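Local structure of periplasmic binding protein (Roseiflexus sp. RS-1, 5GJ3) at residues P46-Q51 with L60-T65; L66-E71 with A109-I114; L146-R151 with Q156-R161. The protein probably serves as the periplasmic carrier of a bacterial heme-acquisition system, binding two stacked hemes between its lobes for transfer to a membrane transporter. One frame throughout, in Å; residues are numbered along the deposited sequence.

Interaction 1. Residues P46-Q51 with L60-T65. With HEM (protoporphyrin IX containing Fe), chain B.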
loop_
_atom_site.group_PDB
_atom_site.type_symbol
_atom_site.label_atom_id
_atom_site.label_comp_id
_atom_site.label_asym_id
_atom_site.label_seq_id
_atom_site.Cartn_x
_atom_site.Cartn_y
_atom_site.Cartn_z
ATOM N N PRO A 46 11.091 -6.604 -17.467
ATOM C CA PRO A 46 10.222 -7.730 -17.767
ATOM C C PRO A 46 9.179 -8.004 -16.629
ATOM O O PRO A 46 9.453 -7.761 -15.427
ATOM C CB PRO A 46 11.207 -8.911 -17.912
ATOM C CG PRO A 46 12.523 -8.291 -18.213
ATOM C CD PRO A 46 12.524 -6.879 -17.705
ATOM N N ASN A 47 8.009 -8.491 -17.029
ATOM C CA ASN A 47 6.905 -8.740 -16.118
ATOM C C ASN A 47 6.954 -10.194 -15.794
ATOM O O ASN A 47 7.090 -11.001 -16.700
ATOM C CB ASN A 47 5.547 -8.469 -16.809
ATOM C CG ASN A 47 4.365 -8.929 -15.969
ATOM O OD1 ASN A 47 4.292 -8.626 -14.783
ATOM N ND2 ASN A 47 3.436 -9.681 -16.582
ATOM N N ILE A 48 6.780 -10.548 -14.516
ATOM C CA ILE A 48 6.785 -11.961 -14.126
ATOM C C ILE A 48 5.367 -12.391 -13.661
ATOM O O ILE A 48 5.177 -13.519 -13.187
ATOM C CB ILE A 48 7.825 -12.209 -12.987
ATOM C CG1 ILE A 48 7.386 -11.406 -11.722
ATOM C CG2 ILE A 48 9.226 -11.743 -13.467
ATOM C CD1 ILE A 48 8.212 -11.653 -10.447
ATOM N N GLY A 49 4.381 -11.513 -13.830
ATOM C CA GLY A 49 2.990 -11.871 -13.482
ATOM C C GLY A 49 2.574 -11.027 -12.286
ATOM O O GLY A 49 3.380 -10.233 -11.796
ATOM N N TYR A 50 1.332 -11.174 -11.811
ATOM C CA TYR A 50 0.897 -10.460 -10.586
ATOM C C TYR A 50 1.508 -11.152 -9.303
ATOM O O TYR A 50 1.656 -12.358 -9.279
ATOM C CB TYR A 50 -0.647 -10.360 -10.521
ATOM C CG TYR A 50 -1.150 -9.693 -9.243
ATOM C CD1 TYR A 50 -0.770 -8.398 -8.911
ATOM C CD2 TYR A 50 -1.941 -10.406 -8.342
ATOM C CE1 TYR A 50 -1.161 -7.810 -7.700
ATOM C CE2 TYR A 50 -2.375 -9.826 -7.127
ATOM C CZ TYR A 50 -1.974 -8.534 -6.816
ATOM O OH TYR A 50 -2.380 -7.976 -5.610
ATOM N N GLN A 51 1.851 -10.372 -8.285
ATOM C CA GLN A 51 2.470 -10.901 -7.025
ATOM C C GLN A 51 1.848 -12.159 -6.419
ATOM O O GLN A 51 2.573 -12.980 -5.872
ATOM C CB GLN A 51 2.600 -9.799 -5.947
ATOM C CG GLN A 51 1.252 -9.301 -5.361
ATOM C CD GLN A 51 1.423 -8.021 -4.560
ATOM O OE1 GLN A 51 2.504 -7.757 -3.976
ATOM N NE2 GLN A 51 0.368 -7.207 -4.530
ATOM N N LEU A 60 12.085 -17.712 -13.820
ATOM C CA LEU A 60 13.336 -18.512 -14.041
ATOM C C LEU A 60 14.061 -18.223 -15.353
ATOM O O LEU A 60 15.293 -18.317 -15.431
ATOM C CB LEU A 60 13.105 -20.009 -13.831
ATOM C CG LEU A 60 12.636 -20.354 -12.409
ATOM C CD1 LEU A 60 12.067 -21.758 -12.425
ATOM C CD2 LEU A 60 13.748 -20.222 -11.349
ATOM N N SER A 61 13.297 -17.812 -16.364
ATOM C CA SER A 61 13.882 -17.494 -17.639
ATOM C C SER A 61 14.694 -16.174 -17.602
ATOM O O SER A 61 15.401 -15.866 -18.560
ATOM C CB SER A 61 12.827 -17.492 -18.730
ATOM O OG SER A 61 12.075 -16.311 -18.689
ATOM N N LEU A 62 14.618 -15.417 -16.503
ATOM C CA LEU A 62 15.460 -14.228 -16.362
ATOM C C LEU A 62 16.828 -14.552 -15.741
ATOM O O LEU A 62 17.611 -13.639 -15.497
ATOM C CB LEU A 62 14.768 -13.140 -15.531
ATOM C CG LEU A 62 13.419 -12.665 -16.079
ATOM C CD1 LEU A 62 12.719 -11.786 -15.047
ATOM C CD2 LEU A 62 13.600 -11.953 -17.422
ATOM N N ASN A 63 17.067 -15.838 -15.451
ATOM C CA ASN A 63 18.294 -16.326 -14.795
ATOM C C ASN A 63 18.669 -15.507 -13.595
ATOM O O ASN A 63 19.799 -14.961 -13.523
ATOM C CB ASN A 63 19.489 -16.393 -15.764
ATOM C CG ASN A 63 19.159 -17.170 -17.005
ATOM O OD1 ASN A 63 19.275 -16.651 -18.101
ATOM N ND2 ASN A 63 18.673 -18.386 -16.835
ATOM N N PRO A 64 17.758 -15.449 -12.612
ATOM C CA PRO A 64 18.091 -14.668 -11.414
ATOM C C PRO A 64 19.250 -15.248 -10.610
ATOM O O PRO A 64 19.491 -16.455 -10.627
ATOM C CB PRO A 64 16.784 -14.742 -10.550
ATOM C CG PRO A 64 15.962 -15.827 -11.134
ATOM C CD PRO A 64 16.491 -16.198 -12.497
ATOM N N THR A 65 19.936 -14.401 -9.861
ATOM C CA THR A 65 20.887 -14.863 -8.841
ATOM C C THR A 65 20.135 -14.798 -7.496
ATOM O O THR A 65 20.491 -15.438 -6.502
ATOM C CB THR A 65 22.121 -13.926 -8.739
ATOM O OG1 THR A 65 21.688 -12.611 -8.342
ATOM C CG2 THR A 65 22.878 -13.835 -10.077
HETATM C CHA HEM B . -5.199 -8.009 -8.246
HETATM C CHB HEM B . -2.177 -4.361 -7.134
HETATM C CHC HEM B . -2.940 -5.561 -2.454
HETATM C CHD HEM B . -5.497 -9.500 -3.680
HETATM C C1A HEM B . -4.365 -6.920 -8.322
HETATM C C2A HEM B . -3.937 -6.364 -9.550
HETATM C C3A HEM B . -3.065 -5.349 -9.287
HETATM C C4A HEM B . -2.974 -5.259 -7.859
HETATM C CMA HEM B . -2.336 -4.480 -10.315
HETATM C CAA HEM B . -4.374 -6.887 -10.911
HETATM C CBA HEM B . -3.573 -8.193 -11.156
HETATM C CGA HEM B . -4.183 -9.102 -12.197
HETATM O O1A HEM B . -5.357 -8.935 -12.536
HETATM O O2A HEM B . -3.548 -10.056 -12.713
HETATM C C1B HEM B . -2.157 -4.344 -5.721
HETATM C C2B HEM B . -1.480 -3.367 -4.913
HETATM C C3B HEM B . -1.716 -3.687 -3.597
HETATM C C4B HEM B . -2.535 -4.914 -3.625
HETATM C CMB HEM B . -0.707 -2.169 -5.413
HETATM C CAB HEM B . -1.260 -3.031 -2.343
HETATM C CBB HEM B . -0.145 -2.275 -2.331
HETATM C C1C HEM B . -3.727 -6.681 -2.346
HETATM C C2C HEM B . -4.275 -7.190 -1.150
HETATM C C3C HEM B . -5.016 -8.332 -1.505
HETATM C C4C HEM B . -4.922 -8.476 -2.935
HETATM C CMC HEM B . -4.043 -6.579 0.226
HETATM C CAC HEM B . -5.775 -9.263 -0.621
HETATM C CBC HEM B . -5.929 -9.052 0.687
HETATM C C1D HEM B . -5.623 -9.338 -5.055
HETATM C C2D HEM B . -6.417 -10.308 -5.839
HETATM C C3D HEM B . -6.343 -9.901 -7.107
HETATM C C4D HEM B . -5.499 -8.688 -7.084
HETATM C CMD HEM B . -7.186 -11.515 -5.306
HETATM C CAD HEM B . -6.966 -10.572 -8.322
HETATM C CBD HEM B . -5.765 -11.299 -9.044
HETATM C CGD HEM B . -5.440 -12.708 -8.567
HETATM O O1D HEM B . -6.304 -13.403 -7.985
HETATM O O2D HEM B . -4.317 -13.255 -8.772
HETATM N NA HEM B . -3.721 -6.298 -7.309
HETATM N NB HEM B . -2.709 -5.251 -4.912
HETATM N NC HEM B . -4.109 -7.465 -3.405
HETATM N ND HEM B . -5.032 -8.385 -5.844
HETATM FE FE HEM B . -3.887 -6.890 -5.404
#
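The Tyr50 ring is sandwiched: over one face, offset toward the rim, lies C1A of the chain B heme, and over the opposite face, again near the rim, sits CG of Gln51. The phenol oxygen carries the metal bond, with Tyr50 OH at 1.9 Å from the heme iron. Gln51 takes CG between its backbone N and carbonyl carbon (chi1 69°), which folds it over the ring; extended from there on, it brings NE2 to Tyr50 OH at 3.1 Å. That bond is nearly straight, 168° at the hydrogen, with the oxygen close to the amide plane. An alanine in place of Gln51 takes away CG and the amide, and the phenol oxygen would probably lose the NE2 donor and the ring its second cover. Arg52 adds a weak bond to the same oxygen.

Back from the heme, Asn47 OD1 accepts from Gly49 N at 3.0 Å, an Asx turn whose donor stands above the carbonyl plane. The contact between the two segments is small and apolar. Leu62 splits its methyls: CD1 meets Ile48 CG2 at 3.8 Å, the side chains crossing at about a right angle, while CD2 meets Pro46 CG at 3.9 Å. Leu62 belongs to the turn that leaves helix 56-60. Ile48 and Leu62 both rest on Val9 of strand 8-10, and Pro46 and Ile48 make backbone bonds to Val31 of strand 28-31.

Interaction 2. Residues L66-E71 with A109-I114. With ZN (zinc ion), chain D.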
loop_
_atom_site.group_PDB
_atom_site.type_symbol
_atom_site.label_atom_id
_atom_site.label_comp_id
_atom_site.label_asym_id
_atom_site.label_seq_id
_atom_site.Cartn_x
_atom_site.Cartn_y
_atom_site.Cartn_z
ATOM N N LEU A 66 19.071 -14.012 -7.453
ATOM C CA LEU A 66 18.324 -13.881 -6.200
ATOM C C LEU A 66 16.852 -13.537 -6.480
ATOM O O LEU A 66 16.546 -12.618 -7.291
ATOM C CB LEU A 66 18.913 -12.779 -5.319
ATOM C CG LEU A 66 18.194 -12.313 -4.049
ATOM C CD1 LEU A 66 18.203 -13.407 -2.947
ATOM C CD2 LEU A 66 18.869 -11.018 -3.570
ATOM N N VAL A 67 15.971 -14.192 -5.732
ATOM C CA VAL A 67 14.545 -13.858 -5.786
ATOM C C VAL A 67 14.102 -13.494 -4.407
ATOM O O VAL A 67 14.318 -14.262 -3.464
ATOM C CB VAL A 67 13.713 -15.062 -6.313
ATOM C CG1 VAL A 67 12.213 -14.784 -6.289
ATOM C CG2 VAL A 67 14.179 -15.455 -7.746
ATOM N N ILE A 68 13.480 -12.317 -4.284
ATOM C CA ILE A 68 13.107 -11.775 -3.027
ATOM C C ILE A 68 11.636 -11.282 -3.050
ATOM O O ILE A 68 11.186 -10.691 -4.042
ATOM C CB ILE A 68 14.134 -10.686 -2.597
ATOM C CG1 ILE A 68 13.902 -10.209 -1.187
ATOM C CG2 ILE A 68 14.134 -9.417 -3.469
ATOM C CD1 ILE A 68 15.062 -9.330 -0.695
ATOM N N GLY A 69 10.910 -11.504 -1.957
ATOM C CA GLY A 69 9.469 -11.074 -1.901
ATOM C C GLY A 69 8.988 -11.104 -0.452
ATOM O O GLY A 69 9.787 -11.295 0.483
ATOM N N ASP A 70 7.705 -10.879 -0.239
ATOM C CA ASP A 70 7.209 -10.971 1.114
ATOM C C ASP A 70 5.993 -11.874 1.073
ATOM O O ASP A 70 5.731 -12.539 0.028
ATOM C CB ASP A 70 6.957 -9.583 1.704
ATOM C CG ASP A 70 5.818 -8.841 1.017
ATOM O OD1 ASP A 70 4.899 -9.442 0.407
ATOM O OD2 ASP A 70 5.844 -7.610 1.105
ATOM N N GLU A 71 5.297 -11.983 2.194
ATOM C CA GLU A 71 4.236 -12.987 2.355
ATOM C C GLU A 71 3.076 -12.901 1.359
ATOM O O GLU A 71 2.367 -13.884 1.211
ATOM C CB GLU A 71 3.678 -13.019 3.807
ATOM C CG GLU A 71 2.998 -11.717 4.235
ATOM C CD GLU A 71 2.446 -11.776 5.667
ATOM O OE1 GLU A 71 3.128 -11.375 6.659
ATOM O OE2 GLU A 71 1.303 -12.253 5.801
ATOM N N ALA A 109 17.821 -5.032 2.820
ATOM C CA ALA A 109 19.221 -4.588 2.985
ATOM C C ALA A 109 20.173 -5.742 3.311
ATOM O O ALA A 109 21.314 -5.770 2.778
ATOM C CB ALA A 109 19.367 -3.477 4.030
ATOM N N GLN A 110 19.731 -6.657 4.181
ATOM C CA GLN A 110 20.556 -7.816 4.536
ATOM C C GLN A 110 20.770 -8.715 3.327
ATOM O O GLN A 110 21.897 -9.110 3.112
ATOM C CB GLN A 110 20.032 -8.651 5.741
ATOM C CG GLN A 110 21.028 -9.764 6.178
ATOM C CD GLN A 110 20.710 -10.483 7.504
ATOM O OE1 GLN A 110 20.034 -9.934 8.348
ATOM N NE2 GLN A 110 21.236 -11.733 7.700
ATOM N N ALA A 111 19.718 -9.006 2.538
ATOM C CA ALA A 111 19.826 -9.861 1.328
ATOM C C ALA A 111 20.778 -9.284 0.286
ATOM O O ALA A 111 21.407 -10.034 -0.525
ATOM C CB ALA A 111 18.461 -10.095 0.680
ATOM N N LEU A 112 20.858 -7.954 0.276
ATOM C CA LEU A 112 21.686 -7.261 -0.698
ATOM C C LEU A 112 23.052 -6.925 -0.148
ATOM O O LEU A 112 23.860 -6.339 -0.889
ATOM C CB LEU A 112 20.973 -5.972 -1.226
ATOM C CG LEU A 112 19.683 -6.230 -2.010
ATOM C CD1 LEU A 112 19.029 -5.027 -2.698
ATOM C CD2 LEU A 112 19.875 -7.344 -3.018
ATOM N N GLY A 113 23.294 -7.224 1.148
ATOM C CA GLY A 113 24.619 -7.052 1.766
ATOM C C GLY A 113 24.969 -5.569 2.012
ATOM O O GLY A 113 26.159 -5.161 1.889
ATOM N N ILE A 114 23.943 -4.765 2.349
ATOM C CA ILE A 114 24.113 -3.333 2.598
ATOM C C ILE A 114 23.394 -2.947 3.892
ATOM O O ILE A 114 22.557 -2.043 3.885
ATOM C CB ILE A 114 23.616 -2.462 1.398
ATOM C CG1 ILE A 114 22.198 -2.872 0.925
ATOM C CG2 ILE A 114 24.544 -2.596 0.179
ATOM C CD1 ILE A 114 21.578 -1.999 -0.162
HETATM ZN ZN ZN D . 4.196 -6.456 0.808
HETATM O O HOH W 1 3.184 -7.192 -0.687
#
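Strand 66-70 runs inside a four-stranded parallel sheet, between strands 8-10 and 89-92, and the end of helix 100-111 packs on one side of it: this is the layered alpha/beta core of the lobe, where Leu66 and Ile68 meet Ala111 and Leu112. Alternate strand residues send their side chains to the helix. Ile68 holds CG1 anti to its backbone N (chi1 -172°) and stays extended to CD1, which touches Ala111 CB at 3.7 Å. The contact is thus made by the very end of Ile68 on the single methyl of Ala111. One step along the face, Leu66 CD2 abuts Leu112 CD2 at 3.8 Å, and the same CD2 lies 4.4 Å from Ala111 CB. No hydrogen bond crosses between the segments.

The helix ends in a Schellman motif. Gly113, with positive phi, turns the chain; its N bonds to Gln110 O, and Ile114 N reaches back to Ala109 O at 2.8 Å. Ile114 then stands at the N-cap of helix 115-136, the longest helix of the chain. Ile15 and Ile19 of helix 13-21, with Phe107 and Val108 of helix 100-111, also pack on Ile68.

At the far end of the strand Asp70 joins Asp14 and Asp94 in a zinc site. One carboxylate oxygen does the binding: Asp70 OD2 lies 2.0 Å from the zinc, whereas Asp70 OD1 is 3.1 Å from it. Asp70 OD1 is hydrogen-bonded to Ala72 N and, at 3.0 Å, to the water that sits 1.9 Å from the zinc.

Interaction 3. Residues L146-R151 with Q156-R161. With HEM (protoporphyrin IX containing Fe), chain C.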
loop_
_atom_site.group_PDB
_atom_site.type_symbol
_atom_site.label_atom_id
_atom_site.label_comp_id
_atom_site.label_asym_id
_atom_site.label_seq_id
_atom_site.Cartn_x
_atom_site.Cartn_y
_atom_site.Cartn_z
ATOM N N LEU A 146 -14.138 6.684 5.634
ATOM C CA LEU A 146 -14.486 5.384 5.040
ATOM C C LEU A 146 -13.590 5.108 3.819
ATOM O O LEU A 146 -13.549 5.908 2.876
ATOM C CB LEU A 146 -15.957 5.381 4.626
ATOM C CG LEU A 146 -16.539 4.052 4.201
ATOM C CD1 LEU A 146 -16.630 3.052 5.378
ATOM C CD2 LEU A 146 -17.919 4.320 3.552
ATOM N N PHE A 147 -12.858 4.001 3.847
ATOM C CA PHE A 147 -12.102 3.589 2.674
ATOM C C PHE A 147 -12.939 2.672 1.762
ATOM O O PHE A 147 -13.475 1.649 2.238
ATOM C CB PHE A 147 -10.826 2.832 3.078
ATOM C CG PHE A 147 -10.034 2.338 1.894
ATOM C CD1 PHE A 147 -9.172 3.187 1.236
ATOM C CD2 PHE A 147 -10.211 1.036 1.399
ATOM C CE1 PHE A 147 -8.469 2.746 0.110
ATOM C CE2 PHE A 147 -9.516 0.583 0.290
ATOM C CZ PHE A 147 -8.629 1.440 -0.345
ATOM N N LEU A 148 -13.033 3.011 0.478
ATOM C CA LEU A 148 -13.802 2.202 -0.486
ATOM C C LEU A 148 -12.825 1.655 -1.501
ATOM O O LEU A 148 -12.029 2.404 -2.098
ATOM C CB LEU A 148 -14.837 3.027 -1.268
ATOM C CG LEU A 148 -15.907 3.671 -0.366
ATOM C CD1 LEU A 148 -16.829 4.587 -1.133
ATOM C CD2 LEU A 148 -16.713 2.588 0.344
ATOM N N TYR A 149 -12.837 0.354 -1.620
ATOM C CA TYR A 149 -12.199 -0.311 -2.722
ATOM C C TYR A 149 -13.253 -0.383 -3.862
ATOM O O TYR A 149 -14.349 -0.903 -3.655
ATOM C CB TYR A 149 -11.773 -1.699 -2.271
ATOM C CG TYR A 149 -11.237 -2.509 -3.427
ATOM C CD1 TYR A 149 -9.916 -2.338 -3.867
ATOM C CD2 TYR A 149 -12.069 -3.433 -4.122
ATOM C CE1 TYR A 149 -9.411 -3.070 -4.964
ATOM C CE2 TYR A 149 -11.579 -4.162 -5.222
ATOM C CZ TYR A 149 -10.243 -4.003 -5.632
ATOM O OH TYR A 149 -9.721 -4.730 -6.712
ATOM N N LEU A 150 -12.918 0.145 -5.038
ATOM C CA LEU A 150 -13.852 0.269 -6.160
ATOM C C LEU A 150 -13.271 -0.331 -7.431
ATOM O O LEU A 150 -12.092 -0.180 -7.722
ATOM C CB LEU A 150 -14.145 1.749 -6.473
ATOM C CG LEU A 150 -14.632 2.620 -5.303
ATOM C CD1 LEU A 150 -14.570 4.093 -5.716
ATOM C CD2 LEU A 150 -16.040 2.199 -4.905
ATOM N N ARG A 151 -14.109 -1.003 -8.195
ATOM C CA ARG A 151 -13.658 -1.546 -9.459
ATOM C C ARG A 151 -14.855 -1.484 -10.374
ATOM O O ARG A 151 -15.581 -2.458 -10.500
ATOM C CB ARG A 151 -13.121 -2.967 -9.310
ATOM C CG ARG A 151 -12.104 -3.284 -10.404
ATOM C CD ARG A 151 -11.327 -4.562 -10.116
ATOM N NE ARG A 151 -12.140 -5.746 -10.317
ATOM C CZ ARG A 151 -12.585 -6.548 -9.353
ATOM N NH1 ARG A 151 -13.323 -7.610 -9.678
ATOM N NH2 ARG A 151 -12.289 -6.319 -8.071
ATOM N N GLN A 156 -17.824 -2.747 -4.958
ATOM C CA GLN A 156 -17.748 -1.703 -3.928
ATOM C C GLN A 156 -17.586 -2.357 -2.573
ATOM O O GLN A 156 -18.515 -2.992 -2.051
ATOM C CB GLN A 156 -18.992 -0.802 -3.972
ATOM C CG GLN A 156 -19.038 0.021 -5.252
ATOM C CD GLN A 156 -20.419 0.271 -5.775
ATOM O OE1 GLN A 156 -20.618 0.333 -6.986
ATOM N NE2 GLN A 156 -21.367 0.484 -4.883
ATOM N N GLN A 157 -16.380 -2.225 -2.030
ATOM C CA GLN A 157 -15.992 -2.893 -0.802
ATOM C C GLN A 157 -15.409 -1.865 0.173
ATOM O O GLN A 157 -14.821 -0.866 -0.232
ATOM C CB GLN A 157 -14.952 -3.990 -1.065
ATOM C CG GLN A 157 -15.399 -5.068 -2.056
ATOM C CD GLN A 157 -16.175 -6.198 -1.400
ATOM O OE1 GLN A 157 -17.289 -6.517 -1.814
ATOM N NE2 GLN A 157 -15.598 -6.797 -0.370
ATOM N N VAL A 158 -15.596 -2.133 1.454
ATOM C CA VAL A 158 -15.205 -1.230 2.514
ATOM C C VAL A 158 -14.150 -2.003 3.291
ATOM O O VAL A 158 -14.288 -3.222 3.452
ATOM C CB VAL A 158 -16.435 -0.942 3.426
ATOM C CG1 VAL A 158 -16.006 -0.363 4.757
ATOM C CG2 VAL A 158 -17.418 -0.018 2.737
ATOM N N ALA A 159 -13.124 -1.315 3.782
ATOM C CA ALA A 159 -12.078 -1.956 4.614
ATOM C C ALA A 159 -12.247 -1.658 6.110
ATOM O O ALA A 159 -12.311 -0.480 6.537
ATOM C CB ALA A 159 -10.689 -1.510 4.142
ATOM N N GLY A 160 -12.292 -2.706 6.915
ATOM C CA GLY A 160 -12.390 -2.554 8.350
ATOM C C GLY A 160 -11.047 -2.879 8.998
ATOM O O GLY A 160 -9.974 -2.586 8.422
ATOM N N ARG A 161 -11.112 -3.473 10.188
ATOM C CA ARG A 161 -9.912 -3.756 10.987
ATOM C C ARG A 161 -9.081 -4.903 10.409
ATOM O O ARG A 161 -9.554 -5.634 9.501
ATOM C CB ARG A 161 -10.252 -3.956 12.477
ATOM C CG ARG A 161 -10.800 -2.673 13.082
ATOM C CD ARG A 161 -10.632 -2.532 14.591
ATOM N NE ARG A 161 -11.575 -1.537 15.131
ATOM C CZ ARG A 161 -11.817 -1.328 16.431
ATOM N NH1 ARG A 161 -11.175 -2.025 17.367
ATOM N NH2 ARG A 161 -12.704 -0.410 16.801
HETATM C CHA HEM C . -8.098 -5.694 -10.227
HETATM C CHB HEM C . -5.847 -3.232 -6.684
HETATM C CHC HEM C . -7.820 -6.143 -3.259
HETATM C CHD HEM C . -9.847 -8.739 -6.846
HETATM C C1A HEM C . -7.305 -4.816 -9.533
HETATM C C2A HEM C . -6.431 -3.887 -10.157
HETATM C C3A HEM C . -5.797 -3.205 -9.155
HETATM C C4A HEM C . -6.275 -3.714 -7.923
HETATM C CMA HEM C . -4.781 -2.074 -9.308
HETATM C CAA HEM C . -6.231 -3.705 -11.665
HETATM C CBA HEM C . -6.893 -2.430 -12.216
HETATM C CGA HEM C . -8.402 -2.512 -12.315
HETATM O O1A HEM C . -9.073 -3.362 -11.695
HETATM O O2A HEM C . -9.032 -1.697 -13.015
HETATM C C1B HEM C . -6.187 -3.829 -5.448
HETATM C C2B HEM C . -5.682 -3.359 -4.194
HETATM C C3B HEM C . -6.195 -4.162 -3.225
HETATM C C4B HEM C . -7.071 -5.160 -3.924
HETATM C CMB HEM C . -4.740 -2.192 -4.011
HETATM C CAB HEM C . -5.981 -4.091 -1.771
HETATM C CBB HEM C . -6.732 -3.272 -1.074
HETATM C C1C HEM C . -8.530 -7.146 -3.940
HETATM C C2C HEM C . -9.077 -8.295 -3.341
HETATM C C3C HEM C . -9.675 -9.045 -4.369
HETATM C C4C HEM C . -9.458 -8.323 -5.583
HETATM C CMC HEM C . -9.026 -8.579 -1.852
HETATM C CAC HEM C . -10.423 -10.342 -4.324
HETATM C CBC HEM C . -10.982 -10.856 -3.236
HETATM C C1D HEM C . -9.474 -8.095 -8.031
HETATM C C2D HEM C . -9.892 -8.632 -9.354
HETATM C C3D HEM C . -9.418 -7.778 -10.305
HETATM C C4D HEM C . -8.713 -6.734 -9.542
HETATM C CMD HEM C . -10.687 -9.903 -9.551
HETATM C CAD HEM C . -9.554 -7.863 -11.822
HETATM C CBD HEM C . -8.432 -8.642 -12.559
HETATM C CGD HEM C . -8.589 -8.503 -14.072
HETATM O O1D HEM C . -7.736 -8.916 -14.914
HETATM O O2D HEM C . -9.608 -7.957 -14.557
HETATM N NA HEM C . -7.220 -4.704 -8.139
HETATM N NB HEM C . -7.041 -4.832 -5.230
HETATM N NC HEM C . -8.769 -7.176 -5.306
HETATM N ND HEM C . -8.859 -6.908 -8.185
HETATM FE FE HEM C . -8.028 -5.897 -6.772
HETATM O O HOH W 2 -13.090 2.148 5.878
#
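Val158 wedges between Leu146 and Leu148 at the apolar centre of a beta hairpin, strands 144-151 and 155-159, in the mixed sheet of this lobe. Its CG1 meets Leu146 CD1 at 3.5 Å, the side chains crossing near a right angle, and its CG2 meets Leu148 CD2 at 3.6 Å. Farther along that face Leu150 CD2 lies on Gln156 CG. On the other face Phe147 CD2 touches Ala159 CB at 3.8 Å, and Val165 of helix 164-171 packs on both.

Outward from these side chains comes the antiparallel backbone. Tyr149 and Gln157 form a hydrogen-bonded pair: Tyr149 N to Gln157 O is 2.7 Å, and Gln157 N to Tyr149 O is 2.9 Å. Ala159 N gives only a weak bond to Phe147 O, and beyond it one water joins Phe147 N to Ala159 O.

The polar end belongs to the chain C heme. Bent at chi3 (73°), Arg151 lays its guanidinium flat over the porphyrin, centred above heme C2D, while NH2 also gives Tyr149 OH a weak bond of 3.3 Å in the plane of the phenol ring. Tyr149 OH itself binds the heme iron at 2.1 Å.

Interaction 3 is a buried contact, two strands joined by backbone hydrogen bonds; interactions 1 and 2 are only partly buried and rest on a few apolar side-chain contacts, with no hydrogen bond crossing either. Those two follow one another without a break in the chain, residues 60-65 leading into strand 66-70, and both bear on strand 8-10; their centres are 15 Å apart. Interaction 3 lies on the opposite side of the chain's centre from interaction 2, its centre about 31 Å from each of the others. Yet interactions 1 and 3 share a task: each presents a tyrosine oxygen to the iron of its own heme, whereas interaction 2 contributes a carboxylate to a zinc ion.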